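Local coordinates for MSM0273 (Mycobacterium smegmatis, PDB 5L37), which forms pentamers that probably cap the vertices of the polyhedral protein shell of a bacterial microcompartment, the RMM compartment of mycobacteria, at residues 27-30 / 35-38; 39-44 / 60-65; 23-28 / 71-76. One frame throughout, in Å; residues are numbered along the deposited sequence.

Overall arrangement
Interactions 1 and 3 lie in a small beta barrel of the OB type; interaction 2 ties a loop to the end of strand 35-40. Interactions 1 and 3 share V27 and E28, with centres about 7 Å apart, and the R35 NH1 to E26 OE1 salt bridge of 2.8 Å links them. The centre of interaction 2 is about 17 Å from that of interaction 1 and about 10 Å from that of interaction 3. Probable hydrogen bonds from F39 N to A71 O (2.9 Å) and from D40 N to A23 O (2.8 Å) join interactions 2 and 3 where the barrel closes. Interactions 1 and 3 touch the second subunit, interactions 2 and 3 the third.

Interaction 1: residues 27-30 / 35-38; sequences VEVE and RMIA
V27 and M36 face each other as an antiparallel hydrogen-bonded pair in the beta hairpin of strands 23-29 and 35-40. V27 N donates to M36 O at 2.9 Å, and M36 N returns a longer bond to V27 O. That same V27 oxygen is also approached by R35 CA at 3.3 Å in a CA-H...O contact, so one carbonyl meets two neighbouring residues of the other strand. The V27 and M36 side chains lie on one face of the sheet, where they cross at a slant: V27 CG2 rests on M36 CG at 3.6 Å. M36 CG sits between its own backbone N and carbonyl carbon (chi1 78°), and the chain then bends at its last torsion, which carries CE to V29 CG2 at 3.7 Å; M36 also packs on M1 of the second subunit. V27 CG1 points the other way along the hairpin, to A38 CB. On the face carrying E28 and R35, a non-hydrogen-bonded pair, two long extended side chains converge. R35 NH2 reaches E28 OE1 at 3.1 Å in a salt bridge whose hydrogen bond is weak and bent, the carboxylate and guanidinium planes being turned 47° apart. The guanidinium has a stronger partner in E26, which takes NH1. The hairpin is thus chemically two-sided: apolar contacts fill the V27 face, and on the other one arginine is shared by two glutamates, an arrangement that would be expected to offset their negative charge.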
# COMPACT_ATOMS: atom_id res chain seq x y z
N VAL C 27 10.81 13.66 -6.98
CA VAL C 27 10.68 14.35 -5.70
C VAL C 27 11.55 13.63 -4.68
O VAL C 27 11.85 12.45 -4.84
CB VAL C 27 9.21 14.40 -5.19
CG1 VAL C 27 8.31 15.07 -6.24
CG2 VAL C 27 8.68 12.97 -4.78
N GLU C 28 11.94 14.35 -3.64
CA GLU C 28 12.70 13.79 -2.55
C GLU C 28 11.89 13.97 -1.28
O GLU C 28 11.47 15.09 -0.94
CB GLU C 28 14.05 14.48 -2.44
CG GLU C 28 14.86 14.03 -1.27
CD GLU C 28 16.27 14.55 -1.31
OE1 GLU C 28 16.63 15.30 -2.25
OE2 GLU C 28 17.01 14.22 -0.37
N VAL C 29 11.65 12.87 -0.59
CA VAL C 29 10.81 12.91 0.60
C VAL C 29 11.56 13.58 1.74
O VAL C 29 12.73 13.27 1.99
CB VAL C 29 10.35 11.48 1.00
CG1 VAL C 29 9.49 11.53 2.26
CG2 VAL C 29 9.55 10.85 -0.11
N GLU C 30 10.89 14.50 2.42
CA GLU C 30 11.51 15.29 3.48
C GLU C 30 11.90 14.33 4.61
O GLU C 30 11.16 13.42 4.94
CB GLU C 30 10.51 16.33 4.02
CG GLU C 30 10.08 17.48 3.11
CD GLU C 30 11.15 18.46 2.72
OE1 GLU C 30 12.32 18.32 3.14
OE2 GLU C 30 10.78 19.41 1.99
N ARG C 35 13.77 8.96 -2.78
CA ARG C 35 13.24 9.56 -3.98
C ARG C 35 12.15 8.71 -4.61
O ARG C 35 12.12 7.48 -4.46
CB ARG C 35 14.36 9.80 -4.99
CG ARG C 35 15.29 10.90 -4.47
CD ARG C 35 16.28 11.43 -5.48
NE ARG C 35 16.96 12.57 -4.87
CZ ARG C 35 17.50 13.58 -5.54
NH1 ARG C 35 17.40 13.62 -6.86
NH2 ARG C 35 18.10 14.58 -4.89
N MET C 36 11.23 9.39 -5.27
CA MET C 36 10.21 8.72 -6.08
C MET C 36 9.76 9.65 -7.19
O MET C 36 10.18 10.82 -7.26
CB MET C 36 9.00 8.28 -5.23
CG MET C 36 8.05 9.41 -4.92
SD MET C 36 6.63 8.92 -3.85
CE MET C 36 7.50 8.70 -2.34
N ILE C 37 8.95 9.12 -8.09
CA ILE C 37 8.36 9.89 -9.17
C ILE C 37 6.88 10.07 -8.88
O ILE C 37 6.14 9.09 -8.68
CB ILE C 37 8.56 9.21 -10.58
CG1 ILE C 37 10.06 8.88 -10.84
CG2 ILE C 37 7.91 10.08 -11.70
CD1 ILE C 37 11.01 10.02 -10.62
N ALA C 38 6.46 11.34 -8.86
CA ALA C 38 5.07 11.66 -8.60
C ALA C 38 4.47 12.36 -9.78
O ALA C 38 5.15 13.14 -10.46
CB ALA C 38 4.93 12.56 -7.33

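Interaction 2: residues 39-44 / 60-65; sequences FDVLGS and SWFTGT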
# COMPACT_ATOMS: atom_id res chain seq x y z
N PHE C 39 3.18 12.11 -10.02
CA PHE C 39 2.47 12.79 -11.09
C PHE C 39 2.03 14.17 -10.63
O PHE C 39 1.66 14.34 -9.48
CB PHE C 39 1.24 11.97 -11.53
CG PHE C 39 0.76 12.33 -12.89
CD1 PHE C 39 1.48 11.93 -13.99
CD2 PHE C 39 -0.42 13.07 -13.08
CE1 PHE C 39 1.07 12.25 -15.28
CE2 PHE C 39 -0.86 13.41 -14.37
CZ PHE C 39 -0.10 13.00 -15.48
N ASP C 40 2.08 15.14 -11.52
CA ASP C 40 1.72 16.51 -11.17
C ASP C 40 0.80 17.12 -12.18
O ASP C 40 1.07 17.09 -13.39
CB ASP C 40 2.98 17.36 -11.08
CG ASP C 40 2.69 18.78 -10.64
OD1 ASP C 40 2.20 18.97 -9.52
OD2 ASP C 40 3.09 19.68 -11.35
N VAL C 41 -0.29 17.72 -11.69
CA VAL C 41 -1.23 18.43 -12.55
C VAL C 41 -1.27 19.93 -12.22
O VAL C 41 -1.95 20.69 -12.91
CB VAL C 41 -2.66 17.86 -12.44
CG1 VAL C 41 -2.67 16.35 -12.89
CG2 VAL C 41 -3.20 17.97 -11.02
N LEU C 42 -0.58 20.32 -11.16
CA LEU C 42 -0.57 21.71 -10.67
C LEU C 42 0.48 22.66 -11.25
O LEU C 42 0.55 23.82 -10.84
CB LEU C 42 -0.45 21.71 -9.15
CG LEU C 42 -1.69 21.15 -8.43
CD1 LEU C 42 -1.40 20.98 -6.90
CD2 LEU C 42 -2.93 22.04 -8.67
N GLY C 43 1.41 22.14 -12.05
CA GLY C 43 2.45 23.00 -12.56
C GLY C 43 3.48 23.29 -11.48
O GLY C 43 4.07 24.39 -11.44
N SER C 44 3.75 22.28 -10.66
CA SER C 44 4.73 22.42 -9.57
C SER C 44 6.13 22.60 -10.12
O SER C 44 6.45 22.08 -11.17
CB SER C 44 4.71 21.19 -8.66
OG SER C 44 3.39 20.96 -8.14
N SER C 60 -7.52 7.42 -8.51
CA SER C 60 -8.96 7.61 -8.49
C SER C 60 -9.36 9.09 -8.52
O SER C 60 -10.54 9.39 -8.70
CB SER C 60 -9.59 6.88 -7.29
OG SER C 60 -9.18 7.42 -6.04
N TRP C 61 -8.40 10.00 -8.34
CA TRP C 61 -8.70 11.45 -8.45
C TRP C 61 -9.14 11.82 -9.86
O TRP C 61 -9.96 12.74 -10.07
CB TRP C 61 -7.48 12.30 -8.05
CG TRP C 61 -7.73 13.80 -8.13
CD1 TRP C 61 -8.37 14.58 -7.19
CD2 TRP C 61 -7.36 14.68 -9.21
NE1 TRP C 61 -8.44 15.89 -7.63
CE2 TRP C 61 -7.81 15.99 -8.85
CE3 TRP C 61 -6.71 14.50 -10.43
CZ2 TRP C 61 -7.62 17.09 -9.67
CZ3 TRP C 61 -6.51 15.62 -11.25
CH2 TRP C 61 -6.98 16.90 -10.86
N PHE C 62 -8.60 11.09 -10.83
CA PHE C 62 -8.83 11.40 -12.24
C PHE C 62 -10.19 10.95 -12.71
O PHE C 62 -10.72 9.95 -12.26
CB PHE C 62 -7.73 10.76 -13.09
CG PHE C 62 -6.40 11.39 -12.85
CD1 PHE C 62 -6.04 12.56 -13.56
CD2 PHE C 62 -5.54 10.90 -11.90
CE1 PHE C 62 -4.79 13.17 -13.32
CE2 PHE C 62 -4.31 11.51 -11.64
CZ PHE C 62 -3.94 12.65 -12.35
N THR C 63 -10.77 11.75 -13.59
CA THR C 63 -12.00 11.35 -14.25
C THR C 63 -11.61 10.46 -15.42
O THR C 63 -10.47 10.51 -15.90
CB THR C 63 -12.79 12.57 -14.73
OG1 THR C 63 -11.91 13.43 -15.47
CG2 THR C 63 -13.31 13.36 -13.52
N GLY C 64 -12.54 9.62 -15.85
CA GLY C 64 -12.28 8.69 -16.93
C GLY C 64 -11.70 7.37 -16.48
O GLY C 64 -11.88 6.96 -15.35
N THR C 65 -11.03 6.70 -17.40
CA THR C 65 -10.42 5.40 -17.17
C THR C 65 -9.33 5.59 -16.13
O THR C 65 -8.57 6.55 -16.24
CB THR C 65 -9.83 4.83 -18.46
OG1 THR C 65 -10.82 4.87 -19.50
CG2 THR C 65 -9.35 3.42 -18.25
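F39 and F62 supply the aromatic part of this contact between the end of strand 35-40 and the loop after helix 56-60. F39 CD2 lies 3.6 Å from F62 CZ; the ring centroids are 5.8 Å apart and the planes inclined at 73°, an oblique pairing, neither stacked nor edge-to-face. F39 CG is anti to its own nitrogen (chi1 -160°), which swings the ring toward the loop. W61 completes the cluster from within the loop, its CE3 standing over the centre of one F62 face at 3.6 Å from the plane.

The aliphatic part belongs to V41, whose two methyls are divided between F62 and W61. V41 CG1 meets the edge of F62 near its plane, 3.8 Å from F62 CE1, while V41 CG2 reaches W61 CH2, 3.9 Å away, obliquely to the indole.

Polar bonds do not span the contact but shape the turn behind it. D40 points away from 60-65, and its carboxylate grips the chain ahead: OD2 accepts S44 N at 2.8 Å through its syn lone pair, and OD1 takes S44 OG at 2.7 Å. The turn at 41-43 is thereby held closed, with V41 on its loop-facing side. Beyond the pair, W61 NE1 is bonded to E17 O of the third subunit, and I16 of that subunit packs on V41 and W61. The arrangement is a small aromatic cluster at the end of an OB-type barrel, bordering a subunit interface of the EutN/CcmL pentamer.

Interaction 3: residues 23-28 / 71-76; sequences AFLEVE and ALIIGS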
# COMPACT_ATOMS: atom_id res chain seq x y z
N ALA C 23 2.60 16.06 -15.59
CA ALA C 23 4.03 15.83 -15.64
C ALA C 23 4.46 14.75 -14.66
O ALA C 23 3.85 14.55 -13.62
CB ALA C 23 4.76 17.12 -15.35
N PHE C 24 5.54 14.06 -15.01
CA PHE C 24 6.21 13.15 -14.07
C PHE C 24 7.34 13.93 -13.38
O PHE C 24 8.28 14.33 -14.04
CB PHE C 24 6.81 11.93 -14.78
CG PHE C 24 5.81 11.01 -15.40
CD1 PHE C 24 4.89 10.33 -14.61
CD2 PHE C 24 5.86 10.74 -16.75
CE1 PHE C 24 3.96 9.42 -15.20
CE2 PHE C 24 4.94 9.83 -17.33
CZ PHE C 24 4.00 9.20 -16.56
N LEU C 25 7.27 14.10 -12.07
CA LEU C 25 8.32 14.86 -11.39
C LEU C 25 9.08 13.97 -10.44
O LEU C 25 8.48 13.14 -9.71
CB LEU C 25 7.71 16.05 -10.61
CG LEU C 25 6.91 17.09 -11.47
CD1 LEU C 25 6.43 18.24 -10.56
CD2 LEU C 25 7.72 17.63 -12.64
N GLU C 26 10.39 14.11 -10.43
CA GLU C 26 11.17 13.46 -9.39
C GLU C 26 11.04 14.32 -8.12
O GLU C 26 11.11 15.54 -8.19
CB GLU C 26 12.63 13.32 -9.80
CG GLU C 26 13.42 12.52 -8.75
CD GLU C 26 14.88 12.37 -9.10
OE1 GLU C 26 15.63 13.36 -8.97
OE2 GLU C 26 15.26 11.25 -9.52
N VAL C 27 10.81 13.66 -6.98
CA VAL C 27 10.68 14.35 -5.70
C VAL C 27 11.55 13.63 -4.68
O VAL C 27 11.85 12.45 -4.84
CB VAL C 27 9.21 14.40 -5.19
CG1 VAL C 27 8.31 15.07 -6.24
CG2 VAL C 27 8.68 12.97 -4.78
N GLU C 28 11.94 14.35 -3.64
CA GLU C 28 12.70 13.79 -2.55
C GLU C 28 11.89 13.97 -1.28
O GLU C 28 11.47 15.09 -0.94
CB GLU C 28 14.05 14.48 -2.44
CG GLU C 28 14.86 14.03 -1.27
CD GLU C 28 16.27 14.55 -1.31
OE1 GLU C 28 16.63 15.30 -2.25
OE2 GLU C 28 17.01 14.22 -0.37
N ALA C 71 1.18 7.87 -7.38
CA ALA C 71 1.67 9.00 -6.56
C ALA C 71 1.28 10.29 -7.23
O ALA C 71 1.47 10.43 -8.45
CB ALA C 71 3.21 8.92 -6.42
N LEU C 72 0.66 11.19 -6.47
CA LEU C 72 0.08 12.43 -7.02
C LEU C 72 0.40 13.56 -6.08
O LEU C 72 0.17 13.46 -4.89
CB LEU C 72 -1.45 12.30 -7.17
CG LEU C 72 -2.21 13.53 -7.67
CD1 LEU C 72 -1.81 13.89 -9.14
CD2 LEU C 72 -3.69 13.22 -7.58
N ILE C 73 0.91 14.65 -6.65
CA ILE C 73 1.05 15.87 -5.86
C ILE C 73 -0.31 16.52 -5.66
O ILE C 73 -1.02 16.81 -6.63
CB ILE C 73 2.04 16.81 -6.57
CG1 ILE C 73 3.47 16.27 -6.36
CG2 ILE C 73 1.89 18.27 -6.02
CD1 ILE C 73 4.53 16.89 -7.40
N ILE C 74 -0.71 16.72 -4.40
CA ILE C 74 -2.05 17.25 -4.17
C ILE C 74 -2.03 18.72 -3.76
O ILE C 74 -3.09 19.32 -3.64
CB ILE C 74 -2.89 16.39 -3.13
CG1 ILE C 74 -2.24 16.42 -1.77
CG2 ILE C 74 -3.04 14.95 -3.62
CD1 ILE C 74 -3.16 15.76 -0.70
N GLY C 75 -0.85 19.29 -3.50
CA GLY C 75 -0.81 20.73 -3.18
C GLY C 75 0.60 21.16 -2.81
O GLY C 75 1.50 20.32 -2.65
N SER C 76 0.81 22.47 -2.72
CA SER C 76 2.10 22.95 -2.22
C SER C 76 1.96 23.30 -0.76
O SER C 76 0.85 23.50 -0.27
CB SER C 76 2.65 24.13 -3.04
OG SER C 76 1.79 25.20 -2.94
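L25 and I73 meet inside the OB-type beta barrel of the EutN/CcmL family, reaching toward each other from strands 23-29 and 71-76. One way round, the sheet order places strands 2-9 and 49-54 between them; the other way, strand 35-40 bridges them by backbone hydrogen bonds to both and closes the barrel. The L25 and I73 CA atoms are 9.2 Å apart, as fits two strands flanking a third, and the side chains meet over strand 35-40 on its inner side. They cross at about a right angle and touch through their ends, L25 CD1 lying 3.9 Å from I73 CD1. L25 is extended past CG (chi2 -178°), which carries CD1 inward from the strand. On I73, CG1 lies beside the backbone N (chi1 -75°) and the chain continues outstretched, which brings CD1 to the L25 methyl.

No hydrogen bond crosses the contact. D40 and S44 of interaction 2 lie beside the pair, each touching both L25 and I73, while V6 lies against L25, A4 against V27, and I52 against both V27 and I73. Outward from this core, I74 and L72 pack on I16 of the third subunit, so strand 71-76 serves both the barrel interior and a pentamer interface. V27, two residues along and on the same face as L25, adds a looser approach to the I73 methyl, V27 CG1 to I73 CD1 at 4.4 Å.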